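PDB 6WG5: ectonucleoside triphosphate diphosphohydrolase 4 from Homo sapiens, which belongs to the GDA1/CD39 nucleoside phosphatase family, whose members are built on the actin-like ATPase fold. Local coordinates for residues V240-S245 with E249-L254; E31-D34 with N39-Y42; Y389-V394 with A447-V452. All blocks are in the same frame, centred on the assembly; numbering follows the deposited sequence.

Contact 1: residues V240-S245 with E249-L254; sequences VSFASS and EVAKNL
Phe-242 rests against the methyl of Ala-251 where a loop folds back on the helix it leads into. The loop follows strand 229-235 of one of the mixed sheets of this actin-like fold, and the helix is 245-254. The evidence for the apolar half of the contact is a single focus: Phe-242 CE1 is the ring atom nearest Ala-251 CB, and Phe-242 CD1 and CZ lie 4.1 and 4.0 Å from that same Ala-251 CB. The approach is oblique to the ring. Phe-242 carries CG beside its backbone N and anti to its carbonyl carbon (chi1 -58°), a setting that carries the ring to the helix and beneath Val-240 of the loop, whose CG1 stands 3.8 Å above the ring plane, displaced toward the rim. Outside the two segments, Phe-242 also touches Gln-247 and Glu-248 of the helix, while Tyr-370 packs on Val-240, Val-250 and Ala-251. The loop backbone is tied to the first turn as well, since Ala-243 N is hydrogen-bonded to Gln-247 OE1.

Ser-244 is the residue just before the helix. The polar half of the contact is the helical bond from Glu-249 N to Ser-245 O, 3.1 Å long with an N-H...O angle of 143°. Glu-249 bends at chi2 (-57°), and its carboxylate pairs along the helix with Lys-252, whose NZ lies 3.6 Å from Glu-249 OE2. The aliphatic part of the same glutamate skirts the bonded carbonyl, with Glu-249 CG as its nearest atom to Ser-245 O.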
loop_
_atom_site.group_PDB
_atom_site.type_symbol
_atom_site.label_atom_id
_atom_site.label_comp_id
_atom_site.label_asym_id
_atom_site.label_seq_id
_atom_site.Cartn_x
_atom_site.Cartn_y
_atom_site.Cartn_z
ATOM N N VAL A 240 20.126 -13.535 1.026
ATOM C CA VAL A 240 19.191 -14.584 0.639
ATOM C C VAL A 240 19.944 -15.626 -0.173
ATOM O O VAL A 240 20.702 -15.283 -1.090
ATOM C CB VAL A 240 18.011 -14.008 -0.165
ATOM C CG1 VAL A 240 17.023 -15.109 -0.529
ATOM C CG2 VAL A 240 17.317 -12.912 0.622
ATOM N N SER A 241 19.735 -16.896 0.162
ATOM C CA SER A 241 20.310 -18.017 -0.573
ATOM C C SER A 241 19.196 -18.664 -1.386
ATOM O O SER A 241 18.283 -19.278 -0.821
ATOM C CB SER A 241 20.960 -19.018 0.379
ATOM O OG SER A 241 20.057 -19.417 1.395
ATOM N N PHE A 242 19.268 -18.522 -2.706
ATOM C CA PHE A 242 18.233 -19.045 -3.583
ATOM C C PHE A 242 18.484 -20.514 -3.899
ATOM O O PHE A 242 19.628 -20.966 -4.006
ATOM C CB PHE A 242 18.169 -18.238 -4.880
ATOM C CG PHE A 242 17.905 -16.776 -4.667
ATOM C CD1 PHE A 242 16.610 -16.305 -4.531
ATOM C CD2 PHE A 242 18.952 -15.873 -4.602
ATOM C CE1 PHE A 242 16.364 -14.960 -4.335
ATOM C CE2 PHE A 242 18.712 -14.527 -4.405
ATOM C CZ PHE A 242 17.417 -14.070 -4.271
ATOM N N ALA A 243 17.389 -21.262 -4.054
ATOM C CA ALA A 243 17.486 -22.691 -4.325
ATOM C C ALA A 243 17.797 -22.981 -5.787
ATOM O O ALA A 243 18.461 -23.979 -6.088
ATOM C CB ALA A 243 16.184 -23.388 -3.928
ATOM N N SER A 244 17.337 -22.127 -6.700
ATOM C CA SER A 244 17.525 -22.341 -8.127
ATOM C C SER A 244 17.838 -21.014 -8.800
ATOM O O SER A 244 17.332 -19.962 -8.401
ATOM C CB SER A 244 16.277 -22.963 -8.768
ATOM O OG SER A 244 15.788 -24.047 -7.997
ATOM N N SER A 245 18.685 -21.074 -9.830
ATOM C CA SER A 245 18.935 -19.882 -10.630
ATOM C C SER A 245 17.636 -19.346 -11.211
ATOM O O SER A 245 17.470 -18.129 -11.346
ATOM C CB SER A 245 19.932 -20.191 -11.748
ATOM O OG SER A 245 21.202 -20.529 -11.220
ATOM N N GLU A 249 15.580 -15.684 -10.804
ATOM C CA GLU A 249 14.972 -14.893 -11.869
ATOM C C GLU A 249 13.622 -14.342 -11.431
ATOM O O GLU A 249 13.296 -13.183 -11.709
ATOM C CB GLU A 249 14.823 -15.734 -13.138
ATOM C CG GLU A 249 16.134 -16.285 -13.682
ATOM C CD GLU A 249 17.149 -15.199 -13.980
ATOM O OE1 GLU A 249 16.738 -14.081 -14.355
ATOM O OE2 GLU A 249 18.362 -15.462 -13.831
ATOM N N VAL A 250 12.823 -15.162 -10.746
ATOM C CA VAL A 250 11.551 -14.687 -10.212
ATOM C C VAL A 250 11.789 -13.652 -9.119
ATOM O O VAL A 250 11.133 -12.604 -9.084
ATOM C CB VAL A 250 10.719 -15.878 -9.700
ATOM C CG1 VAL A 250 9.532 -15.404 -8.858
ATOM C CG2 VAL A 250 10.236 -16.723 -10.872
ATOM N N ALA A 251 12.731 -13.925 -8.214
ATOM C CA ALA A 251 12.968 -13.024 -7.091
ATOM C C ALA A 251 13.516 -11.682 -7.561
ATOM O O ALA A 251 13.206 -10.640 -6.969
ATOM C CB ALA A 251 13.923 -13.674 -6.091
ATOM N N LYS A 252 14.342 -11.682 -8.611
ATOM C CA LYS A 252 14.822 -10.427 -9.184
ATOM C C LYS A 252 13.671 -9.449 -9.387
ATOM O O LYS A 252 13.771 -8.265 -9.046
ATOM C CB LYS A 252 15.522 -10.685 -10.521
ATOM C CG LYS A 252 16.962 -11.164 -10.435
ATOM C CD LYS A 252 17.533 -11.363 -11.836
ATOM C CE LYS A 252 18.990 -11.798 -11.812
ATOM N NZ LYS A 252 19.170 -13.155 -11.231
ATOM N N ASN A 253 12.561 -9.940 -9.940
ATOM C CA ASN A 253 11.440 -9.082 -10.293
ATOM C C ASN A 253 10.633 -8.638 -9.082
ATOM O O ASN A 253 9.865 -7.675 -9.188
ATOM C CB ASN A 253 10.528 -9.814 -11.278
ATOM C CG ASN A 253 9.664 -8.868 -12.086
ATOM O OD1 ASN A 253 10.117 -7.802 -12.506
ATOM N ND2 ASN A 253 8.410 -9.250 -12.301
ATOM N N LEU A 254 10.782 -9.310 -7.940
ATOM C CA LEU A 254 10.039 -8.978 -6.730
ATOM C C LEU A 254 10.905 -8.297 -5.681
ATOM O O LEU A 254 10.431 -8.048 -4.567
ATOM C CB LEU A 254 9.408 -10.240 -6.139
ATOM C CG LEU A 254 8.521 -11.047 -7.085
ATOM C CD1 LEU A 254 7.963 -12.262 -6.364
ATOM C CD2 LEU A 254 7.395 -10.187 -7.648
#

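Contact 2: residues E31-D34 with N39-Y42; sequences EATD and NVNY
The ring of Tyr-42 meets the methyl CG2 of Thr-33 obliquely, the two side chains coming from opposite directions. Tyr-42 CE2 and Tyr-42 OH are each 4.2 Å from Thr-33 CG2, which places the methyl beside the outer end of the ring. The Tyr-42 side chain also touches Cys-59 of strand 53-61 and the loop residues Met-76, Pro-118 and Thr-125. Tyr-42 reaches the loop with CG beside its backbone N (chi1 -55°), and its phenol oxygen OH ends 4.0 Å from Asp-34 O.

The second apolar approach is looser: Thr-33 CG2 is 4.4 Å from Val-40 CG1. Thr-33 divides its two branches between different tasks. With chi1 at -57°, the methyl lies anti to the backbone N and turns to the strand, while OG1 is hydrogen-bonded to Arg-77 N. Asp-34 OD1 is likewise engaged outside the segments, by Asn-36 N in the connection between them.

The contact thus joins the loop after helix 18-28 to the beginning of strand 40-48, which pairs antiparallel with strand 53-61 in one of the mixed sheets. The approaches are loose, and none is a hydrogen bond. The chemistry therefore implies that loose, mainly apolar packing joins the two segments, while the bonds of Thr-33 OG1 and Asp-34 OD1 probably help to hold the loop beside the strand.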
loop_
_atom_site.group_PDB
_atom_site.type_symbol
_atom_site.label_atom_id
_atom_site.label_comp_id
_atom_site.label_asym_id
_atom_site.label_seq_id
_atom_site.Cartn_x
_atom_site.Cartn_y
_atom_site.Cartn_z
ATOM N N GLU A 31 1.112 24.071 11.973
ATOM C CA GLU A 31 1.162 25.481 11.610
ATOM C C GLU A 31 1.362 25.634 10.107
ATOM O O GLU A 31 2.137 24.902 9.488
ATOM C CB GLU A 31 2.292 26.185 12.365
ATOM C CG GLU A 31 2.277 25.951 13.868
ATOM C CD GLU A 31 0.925 26.242 14.492
ATOM O OE1 GLU A 31 0.263 27.212 14.065
ATOM O OE2 GLU A 31 0.520 25.492 15.406
ATOM N N ALA A 32 0.645 26.594 9.525
ATOM C CA ALA A 32 0.694 26.804 8.085
ATOM C C ALA A 32 2.128 27.004 7.615
ATOM O O ALA A 32 2.939 27.643 8.290
ATOM C CB ALA A 32 -0.155 28.019 7.702
ATOM N N THR A 33 2.438 26.443 6.448
ATOM C CA THR A 33 3.754 26.636 5.855
ATOM C C THR A 33 3.999 28.120 5.621
ATOM O O THR A 33 3.163 28.814 5.035
ATOM C CB THR A 33 3.862 25.866 4.538
ATOM O OG1 THR A 33 3.591 24.478 4.769
ATOM C CG2 THR A 33 5.255 26.011 3.934
ATOM N N ASP A 34 5.146 28.608 6.085
ATOM C CA ASP A 34 5.488 30.023 5.955
ATOM C C ASP A 34 6.034 30.258 4.553
ATOM O O ASP A 34 7.223 30.079 4.281
ATOM C CB ASP A 34 6.491 30.441 7.024
ATOM C CG ASP A 34 6.827 31.919 6.959
ATOM O OD1 ASP A 34 6.089 32.668 6.284
ATOM O OD2 ASP A 34 7.825 32.334 7.586
ATOM N N ASN A 39 14.037 29.944 3.020
ATOM C CA ASN A 39 14.784 28.718 3.255
ATOM C C ASN A 39 13.916 27.469 3.166
ATOM O O ASN A 39 14.397 26.374 3.475
ATOM C CB ASN A 39 15.475 28.784 4.620
ATOM C CG ASN A 39 16.640 29.758 4.635
ATOM O OD1 ASN A 39 17.379 29.872 3.656
ATOM N ND2 ASN A 39 16.804 30.470 5.743
ATOM N N VAL A 40 12.658 27.605 2.751
ATOM C CA VAL A 40 11.775 26.469 2.514
ATOM C C VAL A 40 11.770 26.167 1.024
ATOM O O VAL A 40 11.694 27.080 0.192
ATOM C CB VAL A 40 10.347 26.749 3.025
ATOM C CG1 VAL A 40 9.416 25.591 2.683
ATOM C CG2 VAL A 40 10.356 26.992 4.525
ATOM N N ASN A 41 11.854 24.884 0.684
ATOM C CA ASN A 41 11.784 24.428 -0.694
ATOM C C ASN A 41 10.563 23.535 -0.860
ATOM O O ASN A 41 10.026 23.001 0.113
ATOM C CB ASN A 41 13.059 23.678 -1.091
ATOM C CG ASN A 41 14.313 24.478 -0.799
ATOM O OD1 ASN A 41 15.093 24.127 0.088
ATOM N ND2 ASN A 41 14.508 25.566 -1.538
ATOM N N TYR A 42 10.123 23.378 -2.107
ATOM C CA TYR A 42 8.848 22.743 -2.397
ATOM C C TYR A 42 9.015 21.668 -3.463
ATOM O O TYR A 42 9.953 21.689 -4.264
ATOM C CB TYR A 42 7.810 23.780 -2.856
ATOM C CG TYR A 42 7.628 24.917 -1.874
ATOM C CD1 TYR A 42 8.517 25.986 -1.849
ATOM C CD2 TYR A 42 6.574 24.921 -0.970
ATOM C CE1 TYR A 42 8.361 27.025 -0.950
ATOM C CE2 TYR A 42 6.408 25.957 -0.068
ATOM C CZ TYR A 42 7.306 27.006 -0.063
ATOM O OH TYR A 42 7.150 28.041 0.830
#

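Contact 3: residues Y389-V394 with A447-V452; sequences YCTEDV and AWMFEV
Met-449 SD packs 4.1 Å from Cys-390 CB, and the same Met-449 SD lies 4.4 Å from the methyl CG2 of Thr-391. These two approaches make up the first shell between helix 386-392 and the long helix 436-456; the nearest CA pair, Cys-390 CA and Met-449 CA, is 7.7 Å apart. In Met-449, CG leaves anti to the backbone N (chi1 -163°), and the bends at chi2 and chi3 (82°) leave SD nearest Cys-390 and carry CE farther from it. On the other side, Cys-390 points its CB toward Met-449 while SG is carried beside its own backbone N. Thr-391 offers only its methyl branch.

What positions these side chains lies in the next shell. Thr-391 OG1 is hydrogen-bonded to Phe-387 O and Tyr-388 O, earlier in its own helix, and to Thr-468 OG1 of strand 466-468. Cys-390 O accepts a bond from Gln-442 NE2, a polar link between the helices from Cys-390 to a residue earlier on helix 436-456.

Helix 436-456 is itself held on other sides. Trp-448 NE1 bonds to Phe-281 O, and Glu-451 forms a salt bridge with Arg-349 of helix 345-352. Within the helix, Glu-451 also pairs with Arg-455, and Val-452 CG2 lies over the rim of one face of the Trp-448 ring.

All three touching residues are buried, so the threonine hydroxyl is accommodated there by its bonds to Phe-387, Tyr-388 and Thr-468. With those polar demands met elsewhere, the direct interface is left to a polarisable sulfur against CB and a methyl, and the chemistry implies packing by dispersion, without a directional bond between the two segments.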
loop_
_atom_site.group_PDB
_atom_site.type_symbol
_atom_site.label_atom_id
_atom_site.label_comp_id
_atom_site.label_asym_id
_atom_site.label_seq_id
_atom_site.Cartn_x
_atom_site.Cartn_y
_atom_site.Cartn_z
ATOM N N TYR A 389 -10.496 -3.250 8.559
ATOM C CA TYR A 389 -11.952 -3.340 8.513
ATOM C C TYR A 389 -12.446 -4.642 9.137
ATOM O O TYR A 389 -13.489 -4.663 9.799
ATOM C CB TYR A 389 -12.436 -3.224 7.068
ATOM C CG TYR A 389 -12.032 -1.940 6.381
ATOM C CD1 TYR A 389 -12.027 -0.732 7.065
ATOM C CD2 TYR A 389 -11.652 -1.936 5.046
ATOM C CE1 TYR A 389 -11.659 0.444 6.439
ATOM C CE2 TYR A 389 -11.281 -0.765 4.412
ATOM C CZ TYR A 389 -11.287 0.420 5.113
ATOM O OH TYR A 389 -10.919 1.588 4.486
ATOM N N CYS A 390 -11.710 -5.736 8.941
ATOM C CA CYS A 390 -12.135 -7.031 9.458
ATOM C C CYS A 390 -11.849 -7.205 10.944
ATOM O O CYS A 390 -12.391 -8.135 11.553
ATOM C CB CYS A 390 -11.459 -8.158 8.677
ATOM S SG CYS A 390 -12.063 -8.352 6.980
ATOM N N THR A 391 -11.016 -6.352 11.539
ATOM C CA THR A 391 -10.773 -6.399 12.977
ATOM C C THR A 391 -11.540 -5.335 13.746
ATOM O O THR A 391 -11.839 -5.540 14.925
ATOM C CB THR A 391 -9.276 -6.241 13.285
ATOM O OG1 THR A 391 -8.785 -5.022 12.714
ATOM C CG2 THR A 391 -8.479 -7.418 12.741
ATOM N N GLU A 392 -11.874 -4.212 13.112
ATOM C CA GLU A 392 -12.450 -3.067 13.807
ATOM C C GLU A 392 -13.919 -2.820 13.501
ATOM O O GLU A 392 -14.687 -2.532 14.419
ATOM C CB GLU A 392 -11.659 -1.797 13.467
ATOM C CG GLU A 392 -12.196 -0.537 14.129
ATOM C CD GLU A 392 -12.253 -0.653 15.638
ATOM O OE1 GLU A 392 -11.464 -1.443 16.202
ATOM O OE2 GLU A 392 -13.090 0.039 16.258
ATOM N N ASP A 393 -14.338 -2.923 12.238
ATOM C CA ASP A 393 -15.630 -2.366 11.843
ATOM C C ASP A 393 -16.787 -2.990 12.616
ATOM O O ASP A 393 -17.720 -2.282 13.016
ATOM C CB ASP A 393 -15.832 -2.523 10.337
ATOM C CG ASP A 393 -15.204 -1.386 9.546
ATOM O OD1 ASP A 393 -14.359 -0.658 10.112
ATOM O OD2 ASP A 393 -15.556 -1.215 8.360
ATOM N N VAL A 394 -16.757 -4.308 12.842
ATOM C CA VAL A 394 -17.784 -4.978 13.628
ATOM C C VAL A 394 -17.205 -5.682 14.849
ATOM O O VAL A 394 -17.827 -5.686 15.918
ATOM C CB VAL A 394 -18.603 -5.968 12.771
ATOM C CG1 VAL A 394 -19.243 -5.247 11.600
ATOM C CG2 VAL A 394 -17.749 -7.120 12.289
ATOM N N ALA A 447 -12.272 -14.690 7.695
ATOM C CA ALA A 447 -11.610 -15.980 7.518
ATOM C C ALA A 447 -10.563 -15.914 6.416
ATOM O O ALA A 447 -9.468 -16.473 6.555
ATOM C CB ALA A 447 -12.644 -17.055 7.202
ATOM N N TRP A 448 -10.887 -15.250 5.307
ATOM C CA TRP A 448 -9.908 -15.053 4.245
ATOM C C TRP A 448 -8.704 -14.277 4.762
ATOM O O TRP A 448 -7.552 -14.646 4.503
ATOM C CB TRP A 448 -10.568 -14.328 3.072
ATOM C CG TRP A 448 -9.650 -14.065 1.922
ATOM C CD1 TRP A 448 -9.158 -12.855 1.528
ATOM C CD2 TRP A 448 -9.117 -15.032 1.009
ATOM N NE1 TRP A 448 -8.353 -13.008 0.423
ATOM C CE2 TRP A 448 -8.309 -14.334 0.087
ATOM C CE3 TRP A 448 -9.243 -16.418 0.882
ATOM C CZ2 TRP A 448 -7.628 -14.975 -0.944
ATOM C CZ3 TRP A 448 -8.570 -17.053 -0.146
ATOM C CH2 TRP A 448 -7.771 -16.332 -1.045
ATOM N N MET A 449 -8.953 -13.201 5.508
ATOM C CA MET A 449 -7.864 -12.451 6.127
ATOM C C MET A 449 -6.993 -13.364 6.979
ATOM O O MET A 449 -5.761 -13.327 6.897
ATOM C CB MET A 449 -8.439 -11.315 6.977
ATOM C CG MET A 449 -7.441 -10.229 7.337
ATOM S SD MET A 449 -7.624 -9.645 9.038
ATOM C CE MET A 449 -6.702 -10.904 9.914
ATOM N N PHE A 450 -7.627 -14.202 7.802
ATOM C CA PHE A 450 -6.882 -15.061 8.715
ATOM C C PHE A 450 -6.012 -16.056 7.958
ATOM O O PHE A 450 -4.864 -16.307 8.343
ATOM C CB PHE A 450 -7.857 -15.793 9.637
ATOM C CG PHE A 450 -7.186 -16.651 10.671
ATOM C CD1 PHE A 450 -6.867 -16.137 11.914
ATOM C CD2 PHE A 450 -6.880 -17.974 10.401
ATOM C CE1 PHE A 450 -6.250 -16.924 12.867
ATOM C CE2 PHE A 450 -6.262 -18.766 11.349
ATOM C CZ PHE A 450 -5.948 -18.240 12.585
ATOM N N GLU A 451 -6.542 -16.633 6.877
ATOM C CA GLU A 451 -5.823 -17.673 6.151
ATOM C C GLU A 451 -4.720 -17.092 5.274
ATOM O O GLU A 451 -3.610 -17.631 5.238
ATOM C CB GLU A 451 -6.800 -18.489 5.305
ATOM C CG GLU A 451 -7.672 -19.429 6.116
ATOM C CD GLU A 451 -6.870 -20.522 6.793
ATOM O OE1 GLU A 451 -5.767 -20.837 6.304
ATOM O OE2 GLU A 451 -7.332 -21.064 7.818
ATOM N N VAL A 452 -5.011 -16.014 4.543
ATOM C CA VAL A 452 -3.975 -15.338 3.766
ATOM C C VAL A 452 -2.786 -15.007 4.656
ATOM O O VAL A 452 -1.625 -15.179 4.266
ATOM C CB VAL A 452 -4.553 -14.074 3.102
ATOM C CG1 VAL A 452 -3.453 -13.240 2.448
ATOM C CG2 VAL A 452 -5.605 -14.453 2.078
#

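Contact 3 is the core contact, all its touching residues buried, whereas contacts 1 and 2 are partly buried and their centres lie farther from the chain's centre, at 23 and 28 Å against 17 Å. No two touch: even contacts 1 and 3 keep about 14 Å between nearest atoms, and contacts 2 and 3 fall on opposite sides of the centre. They also hold different elements. Contacts 1 and 2 each join a loop to the helix or strand that follows it, while contact 3 brings together two helices distant in sequence. Chemistry varies accordingly: contact 1 includes a backbone hydrogen bond, whereas contacts 2 and 3 are mainly packing, loose round a tyrosine in one and against a methionine sulfur in the other.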